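Local coordinates for uncharacterized protein (Pyrococcus abyssi, PDB 5IFF) that acts as a restriction DNA glycosylase, probably excising adenine from its recognition sequence, and also binds nonspecific double-stranded DNA, at residues W58-A63 against K196-A201; Y70-M75 against K192-A197; K101-D106 against T204-I209; V130-K133 against E139-G142; L145-K148 against G153-S156. The protein carries 2 engineered substitutions. All coordinates share one frame; numbering follows the deposited sequence.

Contact 1. Residues W58-A63 against K196-A201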
# COMPACT_ATOMS: atom_id res chain seq x y z
N TRP A 58 18.22 -3.80 -12.50
CA TRP A 58 18.15 -2.60 -11.73
C TRP A 58 17.44 -1.54 -12.57
O TRP A 58 17.97 -1.11 -13.62
CB TRP A 58 19.54 -2.16 -11.36
CG TRP A 58 19.66 -0.91 -10.48
CD1 TRP A 58 18.65 -0.21 -9.83
CD2 TRP A 58 20.91 -0.23 -10.15
NE1 TRP A 58 19.22 0.83 -9.11
CE2 TRP A 58 20.56 0.84 -9.28
CE3 TRP A 58 22.24 -0.46 -10.48
CZ2 TRP A 58 21.55 1.72 -8.77
CZ3 TRP A 58 23.22 0.43 -9.97
CH2 TRP A 58 22.86 1.50 -9.13
N GLN A 59 16.26 -1.17 -12.12
CA GLN A 59 15.52 -0.07 -12.73
C GLN A 59 16.11 1.18 -12.14
O GLN A 59 15.73 1.60 -11.03
CB GLN A 59 14.01 -0.17 -12.46
CG GLN A 59 13.22 0.79 -13.27
CD GLN A 59 12.82 2.00 -12.45
OE1 GLN A 59 12.07 1.88 -11.49
NE2 GLN A 59 13.36 3.16 -12.81
N ILE A 60 17.04 1.78 -12.89
CA ILE A 60 17.92 2.78 -12.33
C ILE A 60 17.38 4.21 -12.62
O ILE A 60 16.68 4.44 -13.61
CB ILE A 60 19.34 2.61 -12.89
CG1 ILE A 60 20.34 3.46 -12.10
CG2 ILE A 60 19.39 2.93 -14.41
CD1 ILE A 60 21.82 3.14 -12.50
N SER A 61 17.69 5.14 -11.72
CA SER A 61 17.16 6.52 -11.80
C SER A 61 18.33 7.50 -11.80
O SER A 61 19.47 7.10 -11.57
CB SER A 61 16.23 6.83 -10.62
OG SER A 61 15.10 5.99 -10.62
N TYR A 62 18.06 8.80 -12.04
CA TYR A 62 19.16 9.79 -11.94
C TYR A 62 18.79 10.93 -10.95
O TYR A 62 19.59 11.80 -10.66
CB TYR A 62 19.51 10.36 -13.33
CG TYR A 62 18.32 10.88 -14.14
CD1 TYR A 62 17.72 12.09 -13.81
CD2 TYR A 62 17.80 10.16 -15.22
CE1 TYR A 62 16.61 12.60 -14.52
CE2 TYR A 62 16.69 10.64 -15.95
CZ TYR A 62 16.11 11.87 -15.61
OH TYR A 62 15.02 12.37 -16.28
N ALA A 63 17.57 10.89 -10.40
CA ALA A 63 17.15 11.91 -9.45
C ALA A 63 16.21 11.29 -8.43
O ALA A 63 15.60 10.24 -8.69
CB ALA A 63 16.48 13.09 -10.17
N LYS A 196 23.28 7.75 -22.27
CA LYS A 196 22.74 7.72 -23.63
C LYS A 196 21.36 7.09 -23.68
O LYS A 196 20.50 7.54 -24.47
CB LYS A 196 23.66 6.98 -24.56
CG LYS A 196 24.96 7.80 -24.84
CD LYS A 196 26.01 6.96 -25.58
CE LYS A 196 25.57 6.71 -26.99
NZ LYS A 196 26.77 6.38 -27.83
N ALA A 197 21.15 6.06 -22.86
CA ALA A 197 19.81 5.45 -22.76
C ALA A 197 18.75 6.49 -22.34
O ALA A 197 17.67 6.59 -22.96
CB ALA A 197 19.83 4.25 -21.77
N PHE A 198 19.02 7.27 -21.31
CA PHE A 198 18.06 8.23 -20.88
C PHE A 198 17.84 9.32 -21.95
O PHE A 198 16.70 9.82 -22.13
CB PHE A 198 18.51 8.86 -19.53
CG PHE A 198 18.13 8.03 -18.34
CD1 PHE A 198 16.77 7.88 -18.00
CD2 PHE A 198 19.10 7.39 -17.56
CE1 PHE A 198 16.38 7.11 -16.86
CE2 PHE A 198 18.73 6.60 -16.44
CZ PHE A 198 17.38 6.47 -16.09
N ILE A 199 18.92 9.68 -22.64
CA ILE A 199 18.86 10.67 -23.69
C ILE A 199 17.91 10.22 -24.83
O ILE A 199 17.16 11.05 -25.35
CB ILE A 199 20.28 10.97 -24.23
CG1 ILE A 199 21.00 11.89 -23.25
CG2 ILE A 199 20.24 11.62 -25.61
CD1 ILE A 199 22.49 12.01 -23.56
N ILE A 200 17.90 8.93 -25.18
CA ILE A 200 17.04 8.47 -26.29
C ILE A 200 15.65 7.98 -25.81
O ILE A 200 14.76 7.75 -26.62
CB ILE A 200 17.70 7.38 -27.12
CG1 ILE A 200 17.86 6.09 -26.31
CG2 ILE A 200 19.02 7.89 -27.70
CD1 ILE A 200 18.02 4.84 -27.21
N ALA A 201 15.46 7.91 -24.49
CA ALA A 201 14.17 7.43 -23.94
C ALA A 201 13.00 8.39 -24.16
O ALA A 201 11.88 7.97 -24.54
CB ALA A 201 14.34 7.15 -22.43
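Y62 sets the edge of its ring on the face of F198, and this T-shaped pair is the tight half of the contact. The ring planes stand at 86° and the centroids lie 4.8 Å apart. The leading edge is the CD2-CE2 bond: CD2 sits over the centre of the phenylalanine, while Y62 CE2 comes to 3.4 Å from F198 CD1. Y62 reaches this place through a chi1 of 51°, which puts CG between its own backbone N and carbonyl carbon. At the far end its OH is hydrogen-bonded to D208 and to H205, so that the ring is held by packing along one edge and by polar bonds at its hydroxyl. F198 is enclosed further, for H205 also meets it edge-to-face, and the I60 carbonyl approaches its edge in the ring plane, with I60 O 3.3 Å from F198 CZ.

The fold element here is the end of strand 54-59 and the loop beyond it, lying against helix 188-201. Q59 and I60 bind adenine in another structure of this protein, as does V158, which also packs on F198. The phenylalanine thus probably backs the wall of the adenine site from the helix side.

Elsewhere the packing thins. The I60 side chain only grazes the ring, I60 CG2 staying 4.2 Å from F198 CE2. S61, partly exposed, turns its CB away from the helix and offers little beyond its CA. Q59, also partly exposed, leaves the helix untouched and lies against Y159 of strand 154-163.

Contact 2. Residues Y70-M75 against K192-A197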
# COMPACT_ATOMS: atom_id res chain seq x y z
N TYR A 70 21.71 10.80 -6.84
CA TYR A 70 21.03 9.52 -6.59
C TYR A 70 21.30 8.57 -7.70
O TYR A 70 21.11 8.93 -8.87
CB TYR A 70 19.52 9.75 -6.48
CG TYR A 70 18.68 8.48 -6.20
CD1 TYR A 70 18.77 7.82 -4.97
CD2 TYR A 70 17.76 8.00 -7.16
CE1 TYR A 70 17.99 6.68 -4.70
CE2 TYR A 70 16.95 6.88 -6.89
CZ TYR A 70 17.10 6.21 -5.68
OH TYR A 70 16.30 5.10 -5.42
N GLU A 71 21.77 7.37 -7.36
CA GLU A 71 22.10 6.32 -8.33
C GLU A 71 22.96 6.84 -9.50
O GLU A 71 24.11 7.18 -9.30
CB GLU A 71 20.82 5.66 -8.83
CG GLU A 71 20.08 4.98 -7.67
CD GLU A 71 18.92 4.09 -8.11
OE1 GLU A 71 18.29 4.32 -9.17
OE2 GLU A 71 18.62 3.17 -7.34
N LEU A 72 22.41 6.87 -10.72
CA LEU A 72 23.25 7.24 -11.84
C LEU A 72 23.83 8.67 -11.66
O LEU A 72 24.96 8.89 -12.04
CB LEU A 72 22.45 7.17 -13.17
CG LEU A 72 23.30 7.50 -14.43
CD1 LEU A 72 24.50 6.52 -14.70
CD2 LEU A 72 22.40 7.54 -15.68
N SER A 73 23.08 9.64 -11.11
CA SER A 73 23.70 10.97 -11.02
C SER A 73 24.82 10.98 -9.98
O SER A 73 25.80 11.74 -10.10
CB SER A 73 22.69 12.10 -10.68
OG SER A 73 21.85 11.82 -9.56
N ARG A 74 24.69 10.17 -8.93
CA ARG A 74 25.77 10.12 -7.95
C ARG A 74 26.99 9.39 -8.55
O ARG A 74 28.14 9.82 -8.30
CB ARG A 74 25.30 9.47 -6.62
CG ARG A 74 26.46 9.25 -5.61
CD ARG A 74 25.98 8.78 -4.23
NE ARG A 74 25.36 9.86 -3.46
CZ ARG A 74 25.03 9.78 -2.17
NH1 ARG A 74 25.23 8.66 -1.49
NH2 ARG A 74 24.48 10.84 -1.56
N MET A 75 26.76 8.34 -9.35
CA MET A 75 27.85 7.67 -10.04
C MET A 75 28.63 8.67 -10.90
O MET A 75 29.87 8.74 -10.87
CB MET A 75 27.31 6.58 -10.94
CG MET A 75 26.77 5.40 -10.14
SD MET A 75 25.70 4.32 -11.11
CE MET A 75 26.47 4.05 -12.59
N LYS A 192 28.40 5.86 -19.42
CA LYS A 192 28.13 6.53 -20.69
C LYS A 192 26.85 6.02 -21.35
O LYS A 192 26.01 6.80 -21.79
CB LYS A 192 29.27 6.35 -21.64
CG LYS A 192 30.56 7.04 -21.15
CD LYS A 192 31.67 6.74 -22.20
CE LYS A 192 33.04 7.33 -21.85
NZ LYS A 192 34.15 6.76 -22.75
N GLU A 193 26.72 4.70 -21.44
CA GLU A 193 25.56 4.14 -22.13
C GLU A 193 24.26 4.31 -21.39
O GLU A 193 23.22 4.35 -22.04
CB GLU A 193 25.79 2.64 -22.46
CG GLU A 193 26.94 2.39 -23.46
CD GLU A 193 26.72 3.05 -24.83
OE1 GLU A 193 25.56 3.31 -25.21
OE2 GLU A 193 27.70 3.31 -25.55
N LEU A 194 24.29 4.36 -20.05
CA LEU A 194 23.10 4.60 -19.28
C LEU A 194 22.63 6.08 -19.50
O LEU A 194 21.43 6.34 -19.62
CB LEU A 194 23.32 4.33 -17.78
CG LEU A 194 23.27 2.82 -17.41
CD1 LEU A 194 23.78 2.65 -15.95
CD2 LEU A 194 21.80 2.32 -17.60
N LEU A 195 23.60 7.01 -19.65
CA LEU A 195 23.26 8.41 -19.95
C LEU A 195 22.68 8.47 -21.32
O LEU A 195 21.66 9.10 -21.52
CB LEU A 195 24.51 9.33 -19.86
CG LEU A 195 24.97 9.50 -18.40
CD1 LEU A 195 26.45 10.05 -18.42
CD2 LEU A 195 24.05 10.44 -17.55
N LYS A 196 23.28 7.75 -22.27
CA LYS A 196 22.74 7.72 -23.63
C LYS A 196 21.36 7.09 -23.68
O LYS A 196 20.50 7.54 -24.47
CB LYS A 196 23.66 6.98 -24.56
CG LYS A 196 24.96 7.80 -24.84
CD LYS A 196 26.01 6.96 -25.58
CE LYS A 196 25.57 6.71 -26.99
NZ LYS A 196 26.77 6.38 -27.83
N ALA A 197 21.15 6.06 -22.86
CA ALA A 197 19.81 5.45 -22.76
C ALA A 197 18.75 6.49 -22.34
O ALA A 197 17.67 6.59 -22.96
CB ALA A 197 19.83 4.25 -21.77
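L72 plants its two methyl groups on L194 and L195, packing the first turn of helix 72-81 against helix 188-201 in a buried, wholly apolar helix-helix contact. Followed along 192-197, the touching begins at L194. Its CB lies beneath the fork of the leucine, 3.9 Å from L72 CD2 and 4.0 Å from L72 CD1, and its own CD1 also approaches L72 CD1. L194 continues onto V158 and V160 of strand 154-163, which links this helix pair to the curved sheet. L195 comes next; its CB does not face the other helix, but its CD2 branch comes nearer, and L195 CD2 stands 3.8 Å from L72 CD2. A197, one turn beyond L194, packs instead on the sheet at V158 and I141.

L72 reaches both leucines because CG is anti to the backbone N (chi1 -177°), which carries the fork towards helix 188-201. An alanine here would lose both methyls and would probably open a gap between the helices, leaving L194 and L195 without their common partner. Beside it the helix start is fixed by a bond within 70-75: Y70 N donates to S73 OG at 2.9 Å, with an N-H...O angle of 164°.

Contact 3. Residues K101-D106 against T204-I209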
# COMPACT_ATOMS: atom_id res chain seq x y z
N LYS A 101 16.86 13.48 -32.02
CA LYS A 101 15.59 14.22 -32.28
C LYS A 101 14.38 13.27 -32.33
O LYS A 101 13.29 13.63 -32.76
CB LYS A 101 15.66 15.00 -33.60
CG LYS A 101 16.79 16.00 -33.73
CD LYS A 101 16.59 17.20 -32.83
CE LYS A 101 17.74 18.17 -32.93
NZ LYS A 101 17.67 19.19 -31.85
N SER A 102 14.60 12.03 -31.92
CA SER A 102 13.53 11.04 -31.90
C SER A 102 13.76 10.11 -30.72
O SER A 102 14.91 9.86 -30.35
CB SER A 102 13.48 10.27 -33.21
OG SER A 102 12.49 9.28 -33.12
N TYR A 103 12.69 9.60 -30.12
CA TYR A 103 12.77 8.94 -28.82
C TYR A 103 11.99 7.66 -28.80
O TYR A 103 11.03 7.50 -29.57
CB TYR A 103 12.26 9.88 -27.72
CG TYR A 103 12.96 11.23 -27.79
CD1 TYR A 103 14.22 11.40 -27.22
CD2 TYR A 103 12.39 12.30 -28.46
CE1 TYR A 103 14.90 12.65 -27.33
CE2 TYR A 103 13.03 13.53 -28.54
CZ TYR A 103 14.29 13.69 -27.96
OH TYR A 103 14.96 14.89 -28.06
N LEU A 104 12.34 6.78 -27.86
CA LEU A 104 11.60 5.54 -27.71
C LEU A 104 10.11 5.82 -27.44
O LEU A 104 9.24 5.22 -28.08
CB LEU A 104 12.18 4.71 -26.59
CG LEU A 104 11.53 3.31 -26.65
CD1 LEU A 104 12.01 2.51 -27.86
CD2 LEU A 104 11.72 2.60 -25.36
N GLU A 105 9.81 6.77 -26.54
CA GLU A 105 8.41 7.17 -26.28
C GLU A 105 7.66 7.59 -27.55
O GLU A 105 6.46 7.34 -27.64
CB GLU A 105 8.35 8.29 -25.23
CG GLU A 105 8.53 7.74 -23.79
CD GLU A 105 8.28 8.77 -22.70
OE1 GLU A 105 7.61 9.80 -22.98
OE2 GLU A 105 8.78 8.57 -21.56
N ASP A 106 8.34 8.16 -28.55
CA ASP A 106 7.68 8.52 -29.81
C ASP A 106 7.07 7.31 -30.56
O ASP A 106 6.12 7.47 -31.34
CB ASP A 106 8.62 9.23 -30.76
CG ASP A 106 9.18 10.56 -30.18
OD1 ASP A 106 8.63 11.08 -29.19
OD2 ASP A 106 10.18 11.06 -30.74
N THR A 204 11.97 14.63 -22.47
CA THR A 204 12.06 15.11 -21.10
C THR A 204 13.27 14.52 -20.39
O THR A 204 14.02 15.24 -19.68
CB THR A 204 10.78 14.78 -20.31
OG1 THR A 204 9.68 15.49 -20.90
CG2 THR A 204 10.92 15.24 -18.87
N HIS A 205 13.49 13.22 -20.58
CA HIS A 205 14.67 12.60 -19.97
C HIS A 205 15.94 13.21 -20.52
O HIS A 205 16.86 13.48 -19.76
CB HIS A 205 14.69 11.08 -20.19
CG HIS A 205 13.77 10.31 -19.28
ND1 HIS A 205 13.66 10.59 -17.93
CD2 HIS A 205 12.89 9.32 -19.54
CE1 HIS A 205 12.74 9.77 -17.40
NE2 HIS A 205 12.28 8.99 -18.36
N LYS A 206 15.99 13.41 -21.84
CA LYS A 206 17.19 14.03 -22.46
C LYS A 206 17.47 15.42 -21.85
O LYS A 206 18.63 15.77 -21.51
CB LYS A 206 17.01 14.15 -23.99
CG LYS A 206 18.22 14.85 -24.66
CD LYS A 206 18.11 14.95 -26.20
CE LYS A 206 17.64 16.29 -26.64
NZ LYS A 206 17.64 16.47 -28.17
N ASN A 207 16.41 16.22 -21.75
CA ASN A 207 16.55 17.56 -21.20
C ASN A 207 17.10 17.48 -19.80
O ASN A 207 17.97 18.28 -19.44
CB ASN A 207 15.20 18.30 -21.21
CG ASN A 207 14.75 18.66 -22.62
OD1 ASN A 207 15.55 18.70 -23.56
ND2 ASN A 207 13.48 18.95 -22.77
N ASP A 208 16.60 16.51 -19.03
CA ASP A 208 17.09 16.34 -17.67
C ASP A 208 18.57 16.00 -17.65
O ASP A 208 19.31 16.56 -16.85
CB ASP A 208 16.36 15.24 -16.90
CG ASP A 208 14.95 15.63 -16.50
OD1 ASP A 208 14.61 16.84 -16.52
OD2 ASP A 208 14.21 14.69 -16.10
N ILE A 209 18.96 15.04 -18.50
CA ILE A 209 20.35 14.61 -18.55
C ILE A 209 21.26 15.76 -19.01
O ILE A 209 22.33 15.95 -18.45
CB ILE A 209 20.57 13.41 -19.50
CG1 ILE A 209 19.79 12.18 -19.00
CG2 ILE A 209 22.11 13.07 -19.64
CD1 ILE A 209 20.20 11.77 -17.52
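The loop that leads into the short helix 104-107 meets the first turns of helix 203-216 through one tyrosine-lysine pair, Y103 and K206. The lysine amino group donates to the phenol oxygen, with K206 NZ 3.1 Å from Y103 OH. The two side chains cross at about a right angle, the aliphatic part of the lysine passing the ring near its plane, so that K206 CD lies 4.1 Å from Y103 CE1. With CG trans to its backbone N, K206 runs outward from the helix and then bends at chi3 (100°), which turns the amino group onto the hydroxyl. The same nitrogen also donates to the carbonyls of V100, its stronger partner, and A97, where helix 87-99 ends; three acceptors share it, and they probably offset the nearness of K101, whose NZ is 4.6 Å from K206 NZ. A methionine in place of K206 is likely to leave the Y103 hydroxyl and both carbonyls without this shared donor. On the loop side, Y103 N is bonded to D106 OD2 at 3.0 Å, met from above the carboxylate plane.

Around this junction, L104 packs on I143 and L145 of strand 140-147, backbone bonds join L104 and E105 to I200 and A201 at the end of helix 188-201, and K101 N is bonded to Y119 of the neighbouring subunit.

Contact 4. Residues V130-K133 against E139-G142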
# COMPACT_ATOMS: atom_id res chain seq x y z
N VAL A 130 11.15 -2.08 -27.44
CA VAL A 130 12.21 -2.19 -26.46
C VAL A 130 13.55 -1.79 -27.09
O VAL A 130 13.88 -2.26 -28.17
CB VAL A 130 12.28 -3.62 -25.93
CG1 VAL A 130 13.45 -3.82 -24.99
CG2 VAL A 130 10.95 -3.98 -25.22
N ALA A 131 14.29 -0.90 -26.44
CA ALA A 131 15.65 -0.58 -26.93
C ALA A 131 16.63 -1.32 -26.05
O ALA A 131 16.49 -1.32 -24.83
CB ALA A 131 15.92 0.95 -26.88
N LYS A 132 17.65 -1.93 -26.64
CA LYS A 132 18.55 -2.71 -25.80
C LYS A 132 20.00 -2.67 -26.35
O LYS A 132 20.20 -2.71 -27.55
CB LYS A 132 18.02 -4.16 -25.69
CG LYS A 132 18.83 -5.11 -24.83
CD LYS A 132 18.27 -6.56 -24.91
CE LYS A 132 19.38 -7.59 -24.69
NZ LYS A 132 18.95 -9.01 -24.42
N LYS A 133 20.98 -2.58 -25.47
CA LYS A 133 22.40 -2.60 -25.91
C LYS A 133 23.17 -3.52 -24.98
O LYS A 133 22.91 -3.53 -23.77
CB LYS A 133 23.00 -1.17 -25.87
CG LYS A 133 24.41 -1.07 -26.48
CD LYS A 133 24.92 0.38 -26.39
CE LYS A 133 24.22 1.31 -27.38
NZ LYS A 133 25.06 2.52 -27.72
N GLU A 139 27.02 -6.79 -19.53
CA GLU A 139 25.91 -5.99 -18.98
C GLU A 139 24.95 -5.63 -20.11
O GLU A 139 25.39 -5.44 -21.24
CB GLU A 139 26.40 -4.70 -18.28
CG GLU A 139 27.16 -4.91 -16.97
CD GLU A 139 28.67 -5.18 -17.18
OE1 GLU A 139 29.14 -5.28 -18.35
OE2 GLU A 139 29.38 -5.30 -16.17
N PHE A 140 23.65 -5.55 -19.80
CA PHE A 140 22.64 -5.11 -20.78
C PHE A 140 22.10 -3.78 -20.32
O PHE A 140 21.89 -3.58 -19.13
CB PHE A 140 21.45 -6.10 -20.86
CG PHE A 140 21.79 -7.43 -21.48
CD1 PHE A 140 22.27 -7.48 -22.78
CD2 PHE A 140 21.61 -8.62 -20.78
CE1 PHE A 140 22.57 -8.70 -23.38
CE2 PHE A 140 21.93 -9.84 -21.38
CZ PHE A 140 22.41 -9.88 -22.67
N ILE A 141 21.84 -2.88 -21.26
CA ILE A 141 21.13 -1.64 -20.93
C ILE A 141 19.86 -1.67 -21.73
O ILE A 141 19.94 -1.79 -22.95
CB ILE A 141 21.91 -0.38 -21.28
CG1 ILE A 141 23.18 -0.30 -20.44
CG2 ILE A 141 21.00 0.93 -21.11
CD1 ILE A 141 24.46 -0.76 -21.23
N GLY A 142 18.71 -1.63 -21.06
CA GLY A 142 17.44 -1.74 -21.75
C GLY A 142 16.51 -0.52 -21.50
O GLY A 142 16.56 0.08 -20.43
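K133 O takes the N-H of I141 at 2.8 Å in an almost straight bond, 169° at the hydrogen, and F140 adds a CA-H...O contact to the same oxygen from 3.4 Å. The return bond, K133 N to I141 O, is also 2.8 Å long. This reciprocal pair of bonds marks K133 and I141 as an antiparallel hydrogen-bonded pair in the beta hairpin of strands 121-134 and 140-147, part of the strongly curved sheet known in this family as the half-pipe fold. The strand axes run at 158° to each other.

The chief side-chain contact is a cation-pi pair. K132, extended beyond CG, lays its end over one face of the F140 ring. Its NZ sits 3.9 Å from the ring centroid, only 17° off the normal, though displaced toward the rim, and K132 CE packs beside it, 3.5 Å from F140 CD1. The ammonium also donates to the G33 carbonyl, so it is held by a peptide oxygen as well as by the ring.

On the opposite face of the sheet, where I141 meets L190, L194 and A197 of helix 188-201, K133 sends its chain off toward that helix and forms a salt bridge with E193. The other edge of strand 121-134 is taken by a neighbouring subunit, whose strand pairs with V130, A131 and K132 and carries the sheet across the interface. At K132 and G142, a non-hydrogen-bonded pair, the glycine CA lies close to the opposite strand: G142 CA is 3.3 Å from A131 O.

Contact 5. Residues L145-K148 against G153-S156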
# COMPACT_ATOMS: atom_id res chain seq x y z
N LEU A 145 8.74 0.59 -22.26
CA LEU A 145 7.63 1.52 -22.06
C LEU A 145 6.59 0.90 -21.13
O LEU A 145 6.42 -0.33 -21.10
CB LEU A 145 6.96 1.88 -23.38
CG LEU A 145 7.85 2.60 -24.39
CD1 LEU A 145 6.96 3.02 -25.57
CD2 LEU A 145 8.62 3.79 -23.80
N LYS A 146 5.93 1.77 -20.38
CA LYS A 146 4.76 1.42 -19.56
C LYS A 146 3.66 2.46 -19.78
O LYS A 146 3.96 3.64 -20.00
CB LYS A 146 5.15 1.32 -18.07
CG LYS A 146 4.07 0.69 -17.19
CD LYS A 146 4.70 -0.33 -16.20
CE LYS A 146 3.66 -1.27 -15.61
NZ LYS A 146 4.32 -2.33 -14.80
N HIS A 147 2.40 2.05 -19.75
CA HIS A 147 1.33 3.03 -19.84
C HIS A 147 1.41 3.91 -18.61
O HIS A 147 1.78 3.43 -17.53
CB HIS A 147 -0.04 2.37 -19.95
CG HIS A 147 -0.40 2.04 -21.36
ND1 HIS A 147 -0.57 0.75 -21.81
CD2 HIS A 147 -0.61 2.84 -22.44
CE1 HIS A 147 -0.88 0.76 -23.09
NE2 HIS A 147 -0.91 2.02 -23.50
N LYS A 148 1.11 5.20 -18.77
CA LYS A 148 1.15 6.08 -17.62
C LYS A 148 -0.04 5.73 -16.72
O LYS A 148 -1.08 5.32 -17.21
CB LYS A 148 1.11 7.54 -18.03
CG LYS A 148 2.33 8.01 -18.77
CD LYS A 148 2.17 9.47 -19.12
CE LYS A 148 2.40 10.36 -17.92
NZ LYS A 148 3.83 10.35 -17.45
N GLY A 153 -0.39 9.08 -21.92
CA GLY A 153 0.93 8.80 -22.48
C GLY A 153 1.64 7.47 -22.17
O GLY A 153 1.04 6.44 -21.80
N TYR A 154 2.96 7.50 -22.34
CA TYR A 154 3.80 6.37 -22.01
C TYR A 154 4.91 6.83 -21.06
O TYR A 154 5.34 7.99 -21.10
CB TYR A 154 4.41 5.75 -23.28
CG TYR A 154 3.44 5.60 -24.42
CD1 TYR A 154 2.50 4.57 -24.43
CD2 TYR A 154 3.45 6.49 -25.50
CE1 TYR A 154 1.60 4.41 -25.48
CE2 TYR A 154 2.54 6.34 -26.56
CZ TYR A 154 1.62 5.30 -26.55
OH TYR A 154 0.73 5.14 -27.59
N GLN A 155 5.34 5.94 -20.19
CA GLN A 155 6.45 6.25 -19.33
C GLN A 155 7.62 5.39 -19.81
O GLN A 155 7.44 4.20 -20.02
CB GLN A 155 6.10 5.93 -17.88
CG GLN A 155 6.66 6.87 -16.86
CD GLN A 155 5.96 6.71 -15.53
OE1 GLN A 155 5.84 5.60 -15.01
NE2 GLN A 155 5.45 7.82 -15.00
N SER A 156 8.81 5.96 -19.99
CA SER A 156 9.94 5.11 -20.37
C SER A 156 10.73 4.74 -19.13
O SER A 156 10.91 5.58 -18.25
CB SER A 156 10.84 5.81 -21.39
OG SER A 156 11.07 7.14 -20.93
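Q155, K148 and Y154 give most of the surface buried where strands 140-147 and 154-163 form the outer end of a beta hairpin. Q155 bonds through its backbone: Q155 N donates to K146 O at 2.7 Å, with 173° at the hydrogen, and Q155 O takes K146 N at 2.9 Å. K148 lies across the other strand, resting on the G153-Y154 backbone with K148 CG 3.6 Å from Y154 C and K148 CD 3.6 Å from G153 CA. Bends at chi3 and chi4 then bring its amino end round towards the Q155 side chain, which it crosses at about a right angle, K148 NZ standing 3.9 Å from Q155 NE2. K148 N reaches G153 O at 3.3 Å, from above the carbonyl plane, a longer bond than the other two. Y154 turns its ring alongside the H147 imidazole, the planes at 39°, with H147 NE2 4.0 Å from Y154 CE1 at the tyrosine's edge. On the buried face L145 CD2 packs on S156 CB, and S156 OG is hydrogen-bonded to E105.

The hydrogen bonds between the two strands are thus all backbone bonds. The nearest atom of this contact is about 5 Å from the bound DNA, and the positive charge of K146 and K148 would probably suit a phosphate-rich neighbour.

In the fold
From the N terminus, contact 1 opens at 58-63, contact 2 at 70-75 and contact 3 at 101-106, all three awaiting partners far along the chain. Contacts 4 and 5 then close two short hairpin loops in series, sharing strand 140-147, and both are nested inside the three long loops. Helix 188-201 closes contact 2 at 192-197 and contact 1 at 196-201, with two residues in common; helix 203-216 closes contact 3, which therefore crosses both. The C-terminal helices thus gather the end of strand 54-59, helix 72-81 and the loop before helix 104-107, and contacts 4 and 5 join neighbouring strands of the curved sheet. Contacts 1 to 4 also touch the second subunit.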